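Local coordinates for tailspike protein (Acinetobacter phage vB_ApiP_P1, PDB 6E1R) that probably recognises and cleaves the capsular polysaccharide of its Acinetobacter host as the trimeric tailspike of the phage, at residues A[187-191]-A[245-249]; A[149-155]-A[179-185]; A[162-168]-A[190-196]; A[204-210]-A[233-239]; A[101-105]-A[123-129]. All blocks are in the same frame, centred on the assembly; numbering follows the deposited sequence.

Interaction 1 of 5, residues A[187-191]-A[245-249]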
# COMPACT_ATOMS: atom_id res chain seq x y z
N ASN A 187 20.89 9.90 -22.96
CA ASN A 187 20.16 9.68 -21.71
C ASN A 187 19.02 10.68 -21.54
O ASN A 187 18.80 11.21 -20.45
CB ASN A 187 21.10 9.71 -20.51
CG ASN A 187 22.18 8.64 -20.58
OD1 ASN A 187 23.36 8.95 -20.72
ND2 ASN A 187 21.77 7.39 -20.48
N GLY A 188 18.29 10.94 -22.62
CA GLY A 188 17.18 11.87 -22.55
C GLY A 188 16.05 11.35 -21.67
O GLY A 188 15.81 10.14 -21.57
N TYR A 189 15.36 12.28 -21.02
CA TYR A 189 14.33 11.94 -20.04
C TYR A 189 12.99 11.70 -20.73
O TYR A 189 12.47 12.58 -21.42
CB TYR A 189 14.20 13.07 -19.01
CG TYR A 189 14.80 12.76 -17.66
CD1 TYR A 189 15.11 11.46 -17.29
CD2 TYR A 189 15.06 13.78 -16.75
CE1 TYR A 189 15.66 11.18 -16.05
CE2 TYR A 189 15.60 13.51 -15.52
CZ TYR A 189 15.90 12.21 -15.17
OH TYR A 189 16.45 11.95 -13.93
N LEU A 190 12.44 10.50 -20.54
CA LEU A 190 11.04 10.23 -20.86
C LEU A 190 10.25 10.57 -19.61
O LEU A 190 9.96 9.70 -18.78
CB LEU A 190 10.85 8.78 -21.30
CG LEU A 190 9.70 8.45 -22.27
CD1 LEU A 190 9.80 7.01 -22.74
CD2 LEU A 190 8.34 8.73 -21.66
N SER A 191 9.91 11.84 -19.46
CA SER A 191 9.45 12.39 -18.19
C SER A 191 7.96 12.69 -18.22
O SER A 191 7.42 13.13 -19.23
CB SER A 191 10.22 13.66 -17.84
OG SER A 191 9.66 14.31 -16.71
N THR A 245 22.39 14.05 -12.39
CA THR A 245 21.65 14.95 -13.25
C THR A 245 20.46 14.29 -13.93
O THR A 245 19.43 14.94 -14.10
CB THR A 245 22.56 15.53 -14.33
OG1 THR A 245 23.18 14.46 -15.06
CG2 THR A 245 23.64 16.40 -13.70
N ARG A 246 20.57 13.03 -14.33
CA ARG A 246 19.48 12.36 -15.05
C ARG A 246 19.37 10.94 -14.50
O ARG A 246 20.00 10.02 -15.02
CB ARG A 246 19.74 12.39 -16.54
CG ARG A 246 19.53 13.78 -17.12
CD ARG A 246 20.01 13.91 -18.55
NE ARG A 246 20.42 15.28 -18.86
CZ ARG A 246 19.63 16.35 -18.85
NH1 ARG A 246 18.34 16.23 -18.55
NH2 ARG A 246 20.12 17.55 -19.14
N GLU A 247 18.56 10.77 -13.46
CA GLU A 247 18.39 9.47 -12.82
C GLU A 247 16.97 8.95 -13.02
O GLU A 247 16.00 9.72 -12.95
CB GLU A 247 18.68 9.58 -11.32
CG GLU A 247 20.08 10.11 -11.01
CD GLU A 247 20.29 10.36 -9.53
OE1 GLU A 247 19.33 10.22 -8.75
OE2 GLU A 247 21.43 10.70 -9.14
N PRO A 248 16.80 7.65 -13.27
CA PRO A 248 15.45 7.10 -13.45
C PRO A 248 14.68 7.03 -12.14
O PRO A 248 14.90 6.13 -11.33
CB PRO A 248 15.71 5.69 -14.02
CG PRO A 248 17.19 5.63 -14.33
CD PRO A 248 17.85 6.63 -13.44
N ASN A 249 13.75 7.96 -11.94
CA ASN A 249 13.06 8.12 -10.67
C ASN A 249 11.55 8.01 -10.84
O ASN A 249 11.01 8.21 -11.93
CB ASN A 249 13.39 9.47 -10.02
CG ASN A 249 14.88 9.70 -9.88
OD1 ASN A 249 15.66 8.76 -9.76
ND2 ASN A 249 15.28 10.97 -9.90
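In the parallel beta-helix of this tailspike, the loop 245-249, which precedes strand 251-254, folds back over the start of strand 189-196, and Tyr189 makes most of the contact. Thr245, an exposed residue, adds little: its O stays 4.2 Å from Tyr189 OH. Arg246 does more. Its CB lies over one face of the Tyr189 ring, 4.1 Å from Tyr189 CZ, and its CD comes within 3.5 Å of Asn187 O; Asn187 ND2 is hydrogen-bonded to Leu240 O. At Glu247 the CA-to-CB bond points away overall, though CB stays 4.2 Å from Tyr189 OH; the closer approach is by the backbone, while OE2 accepts from Gly244 N. Pro248 also points away, and its O receives the indole NH of Trp276. Asn249 has its OD1 bonded to Thr274 N; its side chain is about 4 Å from a bound sodium ion and packs on Tyr307 of the second subunit. The one clear hydrogen bond between the segments runs from Tyr189 OH to Glu247 O, near the ring plane and very short at 2.5 Å.

Interaction 2 of 5, residues A[149-155]-A[179-185]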
# COMPACT_ATOMS: atom_id res chain seq x y z
N ASP A 149 15.59 -2.45 -37.05
CA ASP A 149 16.19 -2.48 -35.72
C ASP A 149 16.37 -1.05 -35.20
O ASP A 149 17.47 -0.56 -34.98
CB ASP A 149 17.52 -3.23 -35.76
CG ASP A 149 18.04 -3.56 -34.38
OD1 ASP A 149 17.31 -3.35 -33.39
OD2 ASP A 149 19.20 -4.03 -34.28
N ILE A 150 15.23 -0.39 -35.00
CA ILE A 150 15.22 1.02 -34.59
C ILE A 150 14.15 1.22 -33.54
O ILE A 150 13.13 0.52 -33.50
CB ILE A 150 14.96 1.96 -35.79
CG1 ILE A 150 13.74 1.48 -36.59
CG2 ILE A 150 16.19 2.06 -36.67
CD1 ILE A 150 12.45 2.21 -36.27
N PRO A 151 14.36 2.19 -32.65
CA PRO A 151 13.31 2.55 -31.69
C PRO A 151 12.12 3.17 -32.40
O PRO A 151 12.28 4.04 -33.27
CB PRO A 151 14.00 3.55 -30.76
CG PRO A 151 15.12 4.12 -31.58
CD PRO A 151 15.59 2.99 -32.45
N ILE A 152 10.92 2.71 -32.04
CA ILE A 152 9.70 3.27 -32.63
C ILE A 152 9.60 4.76 -32.31
O ILE A 152 9.31 5.59 -33.18
CB ILE A 152 8.47 2.50 -32.14
CG1 ILE A 152 8.48 1.07 -32.69
CG2 ILE A 152 7.19 3.22 -32.54
CD1 ILE A 152 7.31 0.23 -32.24
N PHE A 153 9.85 5.12 -31.05
CA PHE A 153 9.92 6.51 -30.63
C PHE A 153 11.29 6.79 -30.05
O PHE A 153 11.89 5.93 -29.38
CB PHE A 153 8.83 6.84 -29.60
CG PHE A 153 7.45 6.92 -30.18
CD1 PHE A 153 7.03 8.07 -30.84
CD2 PHE A 153 6.56 5.86 -30.06
CE1 PHE A 153 5.76 8.15 -31.37
CE2 PHE A 153 5.29 5.94 -30.59
CZ PHE A 153 4.89 7.09 -31.25
N THR A 154 11.80 7.99 -30.30
CA THR A 154 13.11 8.42 -29.82
C THR A 154 12.92 9.57 -28.84
O THR A 154 12.41 10.63 -29.21
CB THR A 154 14.01 8.85 -30.98
OG1 THR A 154 14.40 7.69 -31.73
CG2 THR A 154 15.25 9.55 -30.46
N VAL A 155 13.31 9.34 -27.59
CA VAL A 155 13.21 10.37 -26.56
C VAL A 155 14.32 11.39 -26.77
O VAL A 155 15.49 11.04 -26.92
CB VAL A 155 13.29 9.74 -25.16
CG1 VAL A 155 13.15 10.80 -24.09
CG2 VAL A 155 12.22 8.67 -25.00
N ALA A 179 14.74 -3.89 -32.38
CA ALA A 179 13.99 -2.67 -32.15
C ALA A 179 13.50 -2.53 -30.71
O ALA A 179 13.75 -3.39 -29.86
CB ALA A 179 12.80 -2.59 -33.11
N THR A 180 12.79 -1.44 -30.44
CA THR A 180 12.21 -1.16 -29.13
C THR A 180 11.16 -0.08 -29.31
O THR A 180 11.12 0.61 -30.32
CB THR A 180 13.27 -0.73 -28.11
OG1 THR A 180 12.65 -0.47 -26.85
CG2 THR A 180 13.99 0.53 -28.58
N ALA A 181 10.30 0.05 -28.30
CA ALA A 181 9.27 1.08 -28.36
C ALA A 181 9.84 2.47 -28.08
O ALA A 181 9.37 3.45 -28.66
CB ALA A 181 8.14 0.77 -27.38
N PHE A 182 10.83 2.57 -27.20
CA PHE A 182 11.41 3.85 -26.82
C PHE A 182 12.91 3.69 -26.59
O PHE A 182 13.36 2.67 -26.07
CB PHE A 182 10.76 4.41 -25.56
CG PHE A 182 9.30 4.71 -25.71
CD1 PHE A 182 8.35 3.74 -25.41
CD2 PHE A 182 8.87 5.95 -26.15
CE1 PHE A 182 7.00 4.01 -25.55
CE2 PHE A 182 7.52 6.22 -26.29
CZ PHE A 182 6.58 5.25 -25.99
N ARG A 183 13.67 4.72 -26.97
CA ARG A 183 15.08 4.80 -26.66
C ARG A 183 15.45 6.27 -26.48
O ARG A 183 14.82 7.15 -27.08
CB ARG A 183 15.96 4.17 -27.75
CG ARG A 183 17.32 3.70 -27.24
CD ARG A 183 18.12 3.01 -28.34
NE ARG A 183 17.53 1.74 -28.74
CZ ARG A 183 17.82 0.57 -28.18
NH1 ARG A 183 18.69 0.51 -27.18
NH2 ARG A 183 17.23 -0.54 -28.61
N SER A 184 16.45 6.52 -25.65
CA SER A 184 16.84 7.88 -25.30
C SER A 184 18.15 8.26 -25.99
O SER A 184 19.09 7.46 -26.06
CB SER A 184 17.01 8.03 -23.78
OG SER A 184 15.76 7.94 -23.12
N THR A 185 18.19 9.48 -26.51
CA THR A 185 19.42 10.05 -27.06
C THR A 185 20.12 10.83 -25.95
O THR A 185 19.53 11.74 -25.36
CB THR A 185 19.12 10.96 -28.25
OG1 THR A 185 18.12 11.91 -27.90
CG2 THR A 185 18.64 10.13 -29.44
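This is a parallel strand pairing between consecutive coils of the beta-helix, where strands 151-155 and 178-184 each turn a corner, at Ile152-Phe153 and at Ala181. The register holds through the bend: Phe153 faces Phe182 with CA atoms 4.9 Å apart, and Val155 faces Ser184 at 4.6 Å. At the corner, Ile152 N donates to Thr180 O (2.7 Å) and Phe153 N to Ala181 O (3.0 Å). Beyond it, Arg183 N reaches Phe153 O (3.2 Å) and Val155 N reaches Arg183 O (2.7 Å). The ends are closed differently: Ala179 N binds Asp149 OD1 (2.8 Å), whereas Val155 O accepts from both Thr185 N (3.1 Å) and Thr185 OG1 (2.9 Å). Phe153 and Phe182 share one sheet face; their planes differ by only 18°, but with centroids 5.6 Å apart the rings are slid and barely overlap. Across the corner, Pro151 CB lies 3.6 Å from Arg183 CB, while Arg183 NH1 pairs with Asp209. Like residues aligned in successive coils are a hallmark of parallel beta-helices.

Interaction 3 of 5, residues A[162-168]-A[190-196]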
# COMPACT_ATOMS: atom_id res chain seq x y z
N GLU A 162 9.65 15.80 -22.32
CA GLU A 162 8.87 15.74 -21.09
C GLU A 162 7.38 15.93 -21.39
O GLU A 162 7.00 16.63 -22.33
CB GLU A 162 9.35 16.79 -20.09
CG GLU A 162 8.71 16.69 -18.71
CD GLU A 162 9.20 17.77 -17.76
OE1 GLU A 162 9.27 18.94 -18.17
OE2 GLU A 162 9.51 17.43 -16.60
N SER A 163 6.55 15.27 -20.58
CA SER A 163 5.10 15.31 -20.67
C SER A 163 4.62 14.57 -21.91
O SER A 163 4.88 14.99 -23.04
CB SER A 163 4.58 16.75 -20.67
OG SER A 163 4.94 17.42 -19.47
N SER A 164 3.93 13.45 -21.71
CA SER A 164 3.39 12.66 -22.81
C SER A 164 2.32 11.73 -22.26
O SER A 164 2.18 11.56 -21.04
CB SER A 164 4.48 11.87 -23.54
OG SER A 164 5.24 11.08 -22.64
N TYR A 165 1.55 11.14 -23.17
CA TYR A 165 0.50 10.20 -22.80
C TYR A 165 0.38 9.15 -23.89
O TYR A 165 0.27 9.49 -25.07
CB TYR A 165 -0.84 10.92 -22.59
CG TYR A 165 -1.94 10.03 -22.07
CD1 TYR A 165 -2.74 9.29 -22.93
CD2 TYR A 165 -2.19 9.93 -20.70
CE1 TYR A 165 -3.75 8.48 -22.45
CE2 TYR A 165 -3.20 9.12 -20.22
CZ TYR A 165 -3.98 8.40 -21.10
OH TYR A 165 -4.99 7.59 -20.62
N PHE A 166 0.41 7.88 -23.48
CA PHE A 166 0.29 6.76 -24.41
C PHE A 166 -0.85 5.88 -23.94
O PHE A 166 -0.74 5.19 -22.92
CB PHE A 166 1.60 5.97 -24.48
CG PHE A 166 2.75 6.77 -25.01
CD1 PHE A 166 3.52 7.55 -24.16
CD2 PHE A 166 3.06 6.76 -26.36
CE1 PHE A 166 4.57 8.29 -24.64
CE2 PHE A 166 4.11 7.50 -26.85
CZ PHE A 166 4.87 8.27 -25.99
N GLY A 167 -1.96 5.90 -24.68
CA GLY A 167 -3.14 5.18 -24.27
C GLY A 167 -3.54 4.05 -25.20
O GLY A 167 -3.92 4.29 -26.35
N LYS A 168 -3.45 2.82 -24.70
CA LYS A 168 -3.96 1.63 -25.38
C LYS A 168 -3.31 1.46 -26.76
O LYS A 168 -3.98 1.46 -27.80
CB LYS A 168 -5.49 1.69 -25.47
CG LYS A 168 -6.12 1.86 -24.10
CD LYS A 168 -7.61 2.13 -24.17
CE LYS A 168 -8.19 2.27 -22.77
NZ LYS A 168 -9.62 2.69 -22.78
N LEU A 190 12.44 10.50 -20.54
CA LEU A 190 11.04 10.23 -20.86
C LEU A 190 10.25 10.57 -19.61
O LEU A 190 9.96 9.70 -18.78
CB LEU A 190 10.85 8.78 -21.30
CG LEU A 190 9.70 8.45 -22.27
CD1 LEU A 190 9.80 7.01 -22.74
CD2 LEU A 190 8.34 8.73 -21.66
N SER A 191 9.91 11.84 -19.46
CA SER A 191 9.45 12.39 -18.19
C SER A 191 7.96 12.69 -18.22
O SER A 191 7.42 13.13 -19.23
CB SER A 191 10.22 13.66 -17.84
OG SER A 191 9.66 14.31 -16.71
N GLN A 192 7.30 12.45 -17.08
CA GLN A 192 5.90 12.79 -16.84
C GLN A 192 4.99 12.21 -17.92
O GLN A 192 4.23 12.91 -18.59
CB GLN A 192 5.73 14.31 -16.73
CG GLN A 192 6.42 14.91 -15.51
CD GLN A 192 6.15 16.39 -15.34
OE1 GLN A 192 5.59 17.03 -16.22
NE2 GLN A 192 6.55 16.93 -14.20
N SER A 193 5.08 10.89 -18.07
CA SER A 193 4.30 10.15 -19.05
C SER A 193 3.36 9.18 -18.36
O SER A 193 3.49 8.89 -17.16
CB SER A 193 5.22 9.39 -20.02
OG SER A 193 4.47 8.76 -21.04
N THR A 194 2.40 8.68 -19.13
CA THR A 194 1.45 7.68 -18.65
C THR A 194 1.28 6.62 -19.72
O THR A 194 1.07 6.94 -20.89
CB THR A 194 0.09 8.31 -18.32
OG1 THR A 194 0.25 9.31 -17.30
CG2 THR A 194 -0.89 7.25 -17.83
N PHE A 195 1.39 5.36 -19.32
CA PHE A 195 1.19 4.22 -20.21
C PHE A 195 -0.06 3.49 -19.75
O PHE A 195 -0.03 2.75 -18.76
CB PHE A 195 2.42 3.31 -20.22
CG PHE A 195 3.65 3.97 -20.75
CD1 PHE A 195 4.48 4.71 -19.92
CD2 PHE A 195 3.98 3.87 -22.10
CE1 PHE A 195 5.62 5.32 -20.41
CE2 PHE A 195 5.12 4.49 -22.60
CZ PHE A 195 5.94 5.21 -21.75
N ASP A 196 -1.17 3.71 -20.46
CA ASP A 196 -2.47 3.16 -20.09
C ASP A 196 -2.77 1.96 -20.97
O ASP A 196 -3.03 2.11 -22.17
CB ASP A 196 -3.56 4.23 -20.23
CG ASP A 196 -4.92 3.74 -19.78
OD1 ASP A 196 -5.01 2.64 -19.20
OD2 ASP A 196 -5.91 4.46 -20.01
O HOH W 1 7.53 12.18 -21.94
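Phe166 lies beside Phe195 in the next coil, its ring overlapping that neighbour only marginally: the planes are 6° apart, the centroids 5.2 Å, and the nearest carbons, Phe166 CD1 and Phe195 CE2, 3.8 Å. The backbone brings them together. Strands 164-167 and 194-196 run parallel within 9°, their axes 4.8 Å apart at closest approach, with Phe166 N bonded to Thr194 O (2.8 Å), Asp196 N to Phe166 O (2.9 Å) and Lys168 N to Asp196 O (2.7 Å). Toward the start of the segments the register persists, as Ser163 N reaches Ser191 O (2.7 Å) and Ser164 N reaches Gln192 O (3.2 Å). Hydroxyls add to it: Ser193 OG donates to Ser164 OG (2.9 Å), which donates to a water (2.6 Å) that in turn donates to Ser191 O (2.9 Å). Tyr165 meets His197 of the second subunit edge-to-face, and Lys168 forms a salt bridge with Glu132 of the third. Parallel, in-register strands from successive coils, with like side chains aligned, are typical of a parallel beta-helix.

Interaction 4 of 5, residues A[204-210]-A[233-239]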
# COMPACT_ATOMS: atom_id res chain seq x y z
N LEU A 204 9.91 -7.62 -29.48
CA LEU A 204 10.84 -6.52 -29.25
C LEU A 204 12.08 -7.01 -28.51
O LEU A 204 12.03 -7.95 -27.71
CB LEU A 204 10.16 -5.42 -28.43
CG LEU A 204 9.02 -4.64 -29.08
CD1 LEU A 204 8.28 -3.82 -28.04
CD2 LEU A 204 9.55 -3.75 -30.19
N ARG A 205 13.21 -6.37 -28.80
CA ARG A 205 14.42 -6.63 -28.03
C ARG A 205 14.32 -6.01 -26.64
O ARG A 205 14.69 -6.65 -25.64
CB ARG A 205 15.65 -6.11 -28.77
CG ARG A 205 16.96 -6.35 -28.05
CD ARG A 205 17.20 -7.82 -27.80
NE ARG A 205 18.45 -8.05 -27.08
CZ ARG A 205 18.54 -8.08 -25.75
NH1 ARG A 205 17.46 -7.89 -25.01
NH2 ARG A 205 19.71 -8.30 -25.17
N TYR A 206 13.83 -4.78 -26.56
CA TYR A 206 13.54 -4.12 -25.29
C TYR A 206 12.14 -3.54 -25.35
O TYR A 206 11.76 -2.93 -26.36
CB TYR A 206 14.55 -3.01 -25.00
CG TYR A 206 15.99 -3.45 -25.05
CD1 TYR A 206 16.59 -4.07 -23.97
CD2 TYR A 206 16.76 -3.23 -26.19
CE1 TYR A 206 17.91 -4.47 -24.01
CE2 TYR A 206 18.08 -3.62 -26.24
CZ TYR A 206 18.65 -4.24 -25.15
OH TYR A 206 19.97 -4.63 -25.21
N GLY A 207 11.36 -3.74 -24.29
CA GLY A 207 10.06 -3.11 -24.22
C GLY A 207 10.19 -1.60 -24.18
O GLY A 207 9.62 -0.90 -25.02
N ILE A 208 10.95 -1.10 -23.21
CA ILE A 208 11.28 0.32 -23.10
C ILE A 208 12.77 0.43 -22.80
O ILE A 208 13.23 -0.08 -21.78
CB ILE A 208 10.46 1.03 -22.02
CG1 ILE A 208 8.97 1.00 -22.36
CG2 ILE A 208 10.94 2.46 -21.84
CD1 ILE A 208 8.09 1.67 -21.32
N ASP A 209 13.51 1.09 -23.68
CA ASP A 209 14.94 1.30 -23.46
C ASP A 209 15.26 2.78 -23.34
O ASP A 209 16.22 3.27 -23.94
CB ASP A 209 15.76 0.66 -24.58
CG ASP A 209 17.21 0.45 -24.19
OD1 ASP A 209 17.59 0.82 -23.06
OD2 ASP A 209 17.98 -0.10 -25.02
N ALA A 210 14.45 3.51 -22.57
CA ALA A 210 14.60 4.94 -22.38
C ALA A 210 14.75 5.25 -20.90
O ALA A 210 14.47 4.43 -20.03
CB ALA A 210 13.41 5.71 -22.98
N GLY A 233 16.55 -12.10 -27.41
CA GLY A 233 16.18 -11.87 -26.03
C GLY A 233 15.15 -10.76 -25.93
O GLY A 233 14.99 -9.93 -26.82
N PHE A 234 14.43 -10.75 -24.80
CA PHE A 234 13.44 -9.72 -24.53
C PHE A 234 13.62 -9.22 -23.11
O PHE A 234 13.59 -10.02 -22.16
CB PHE A 234 12.01 -10.26 -24.73
CG PHE A 234 10.95 -9.34 -24.20
CD1 PHE A 234 10.54 -8.23 -24.92
CD2 PHE A 234 10.35 -9.58 -22.97
CE1 PHE A 234 9.57 -7.38 -24.44
CE2 PHE A 234 9.37 -8.74 -22.48
CZ PHE A 234 8.98 -7.64 -23.22
N LYS A 235 13.80 -7.92 -22.97
CA LYS A 235 13.85 -7.26 -21.67
C LYS A 235 12.73 -6.23 -21.61
O LYS A 235 12.53 -5.48 -22.57
CB LYS A 235 15.21 -6.60 -21.43
CG LYS A 235 15.30 -5.86 -20.10
CD LYS A 235 16.70 -5.31 -19.85
CE LYS A 235 17.71 -6.43 -19.69
NZ LYS A 235 19.09 -5.92 -19.45
N ALA A 236 12.00 -6.21 -20.50
CA ALA A 236 10.86 -5.32 -20.38
C ALA A 236 11.29 -3.86 -20.35
O ALA A 236 10.85 -3.05 -21.18
CB ALA A 236 10.04 -5.67 -19.13
N ILE A 237 12.16 -3.51 -19.41
CA ILE A 237 12.54 -2.12 -19.19
C ILE A 237 14.04 -2.03 -18.93
O ILE A 237 14.60 -2.84 -18.18
CB ILE A 237 11.75 -1.50 -18.01
CG1 ILE A 237 10.26 -1.44 -18.35
CG2 ILE A 237 12.27 -0.11 -17.67
CD1 ILE A 237 9.39 -0.98 -17.22
N ARG A 238 14.68 -1.05 -19.56
CA ARG A 238 16.08 -0.70 -19.30
C ARG A 238 16.16 0.82 -19.27
O ARG A 238 16.13 1.46 -20.33
CB ARG A 238 17.04 -1.24 -20.35
CG ARG A 238 18.49 -0.99 -19.95
CD ARG A 238 19.45 -1.04 -21.14
NE ARG A 238 19.83 -2.36 -21.59
CZ ARG A 238 20.55 -2.57 -22.69
NH1 ARG A 238 20.94 -1.54 -23.42
NH2 ARG A 238 20.88 -3.80 -23.06
N SER A 239 16.27 1.39 -18.08
CA SER A 239 16.37 2.84 -17.92
C SER A 239 17.79 3.14 -17.47
O SER A 239 18.14 2.93 -16.30
CB SER A 239 15.33 3.36 -16.94
OG SER A 239 14.02 2.99 -17.34
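Ile208 and Ile237, paired in a parallel bridge, point to one face, and their shared m,t rotamers keep the side chains in step, with Ile208 CB 4.4 Å from Ile237 CG1. Before the corner at Gly207 and Ala236, Tyr206 (m) sets CD1 3.8 Å from Lys235 CB. Arg238, with chi3 at -79°, folds back so that one face of its guanidinium lies over Tyr206 CZ. Asp209 OD2 is 3.7 Å from Arg238 NH1, a long salt bridge of charges only, the oxygen lying well out of the guanidinium plane; the stronger partner of Asp209 is Arg183, and OD2 is less surely placed. Arg205 bends at chi2 (59°), placing its guanidinium over Gly233 CA, while NH1 bridges to Asp263. The phi/psi of Gly233 (145/159) calls for glycine, and a CB on Gly207 would clash with Ala236 O. Parallel backbone bonds include Gly207 N to Lys235 O (2.7 Å). Segment 204-210 runs between strand 178-184 and strand 235-239, which pairs onward with strand 267-270.

Interaction 5 of 5, residues A[101-105]-A[123-129]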
# COMPACT_ATOMS: atom_id res chain seq x y z
N VAL A 101 2.86 13.43 -35.15
CA VAL A 101 3.33 13.91 -33.84
C VAL A 101 3.62 15.40 -33.90
O VAL A 101 3.30 16.15 -32.96
CB VAL A 101 4.57 13.12 -33.39
CG1 VAL A 101 4.84 13.37 -31.92
CG2 VAL A 101 4.39 11.63 -33.65
N ASN A 102 4.25 15.86 -34.98
CA ASN A 102 4.54 17.29 -35.13
C ASN A 102 3.26 18.11 -35.22
O ASN A 102 3.19 19.21 -34.66
CB ASN A 102 5.41 17.53 -36.36
CG ASN A 102 6.84 17.06 -36.17
OD1 ASN A 102 7.46 17.34 -35.14
ND2 ASN A 102 7.37 16.36 -37.16
N THR A 103 2.23 17.59 -35.90
CA THR A 103 0.99 18.35 -36.06
C THR A 103 0.17 18.35 -34.77
O THR A 103 -0.30 19.40 -34.33
CB THR A 103 0.17 17.78 -37.22
OG1 THR A 103 0.91 17.88 -38.44
CG2 THR A 103 -1.14 18.53 -37.36
N ALA A 104 0.00 17.18 -34.16
CA ALA A 104 -0.82 17.09 -32.95
C ALA A 104 -0.23 17.91 -31.81
O ALA A 104 -0.97 18.56 -31.07
CB ALA A 104 -0.98 15.62 -32.54
N THR A 105 1.10 17.90 -31.67
CA THR A 105 1.72 18.65 -30.59
C THR A 105 1.70 20.15 -30.87
O THR A 105 1.46 20.95 -29.96
CB THR A 105 3.16 18.17 -30.36
OG1 THR A 105 3.87 18.16 -31.61
CG2 THR A 105 3.16 16.76 -29.77
N THR A 123 10.68 8.00 -34.75
CA THR A 123 9.91 9.23 -34.60
C THR A 123 10.25 9.86 -33.26
O THR A 123 9.97 9.28 -32.21
CB THR A 123 8.41 8.95 -34.69
OG1 THR A 123 8.17 7.81 -35.52
CG2 THR A 123 7.68 10.15 -35.25
N GLU A 124 10.86 11.04 -33.30
CA GLU A 124 11.24 11.72 -32.07
C GLU A 124 10.00 12.13 -31.29
O GLU A 124 9.03 12.66 -31.86
CB GLU A 124 12.12 12.93 -32.37
CG GLU A 124 13.49 12.56 -32.91
CD GLU A 124 14.45 13.73 -32.91
OE1 GLU A 124 14.01 14.88 -32.68
OE2 GLU A 124 15.66 13.51 -33.15
N LEU A 125 10.02 11.89 -29.98
CA LEU A 125 8.87 12.16 -29.12
C LEU A 125 8.83 13.65 -28.83
O LEU A 125 9.62 14.16 -28.03
CB LEU A 125 8.96 11.33 -27.85
CG LEU A 125 7.78 11.25 -26.87
CD1 LEU A 125 7.91 10.00 -26.03
CD2 LEU A 125 7.67 12.47 -25.97
N ASP A 126 7.92 14.36 -29.49
CA ASP A 126 7.70 15.76 -29.18
C ASP A 126 7.04 15.91 -27.82
O ASP A 126 6.30 15.03 -27.36
CB ASP A 126 6.82 16.42 -30.25
CG ASP A 126 7.51 16.51 -31.59
OD1 ASP A 126 8.75 16.44 -31.63
OD2 ASP A 126 6.80 16.66 -32.61
N ALA A 127 7.32 17.03 -27.16
CA ALA A 127 6.76 17.26 -25.84
C ALA A 127 5.24 17.36 -25.90
O ALA A 127 4.67 17.77 -26.91
CB ALA A 127 7.35 18.54 -25.23
N THR A 128 4.60 16.97 -24.80
CA THR A 128 3.15 17.06 -24.62
C THR A 128 2.37 16.22 -25.63
O THR A 128 1.20 16.49 -25.90
CB THR A 128 2.66 18.51 -24.67
OG1 THR A 128 2.81 19.03 -26.00
CG2 THR A 128 3.45 19.37 -23.70
N LEU A 129 2.99 15.18 -26.19
CA LEU A 129 2.28 14.31 -27.13
C LEU A 129 1.28 13.44 -26.39
O LEU A 129 1.65 12.70 -25.47
CB LEU A 129 3.27 13.44 -27.90
CG LEU A 129 2.56 12.33 -28.70
CD1 LEU A 129 1.74 12.91 -29.84
CD2 LEU A 129 3.54 11.28 -29.20
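Helix 94-106 packs here against the chain that leaves strand 123-124 and bends through a type II beta turn, Asp126 to Leu129, into strand 129-133. Val101, first in the helical segment, points toward that chain and loses 82 Å² of surface to it: CG1 is 3.7 Å from Leu129 CD2 and CG2 is 3.9 Å from Thr123 CG2, so its two methyls bridge the strand end and the turn. Asn102 points sideways, yet its OD1 comes 2.7 Å from Asp126 OD2; the other carboxylate oxygen of Asp126 forms a salt bridge with Lys156. Thr105 completes the contact one helical turn after Val101. Its p rotamer (51°) directs OG1 back to Val101 O, a very short 2.5 Å hydrogen bond on the carbonyl that also accepts from Thr105 N (3.1 Å). That leaves CG2 facing the turn, 3.4 Å from Ala127 O and 3.8 Å from Leu129 CB. No clear hydrogen bond joins the two segments, so packing dominates. The helix lies beside an early coil, touching strand 79-80, consistent with the capping helix at the N-terminal end of many beta-helices; strand 123-124 pairs with 151-155, Leu129 bonds to Tyr165 of strand 164-167, and Thr128 reaches the second subunit.

In the fold
The five contacts follow the coils of one beta-helix. Interaction 5 lies toward its N-terminal end and feeds interaction 2 through Thr154 N to Thr123 O (2.9 Å) and interaction 3 through Tyr165 N to Leu129 O (2.8 Å), both probable hydrogen bonds. Phe182 CE2 meets Phe166 CZ at 3.4 Å, joining interactions 2 and 3. Interactions 2 and 4, with centres about 10 Å apart, are tied by the salt bridge Arg183 NH1 to Asp209 OD2, modelled at an unusually short 2.4 Å, so OD2 is less surely placed. Interaction 1 shares Leu190 and Ser191 with interaction 3. A sodium ion lies about 4 Å from the Asn249 side chain.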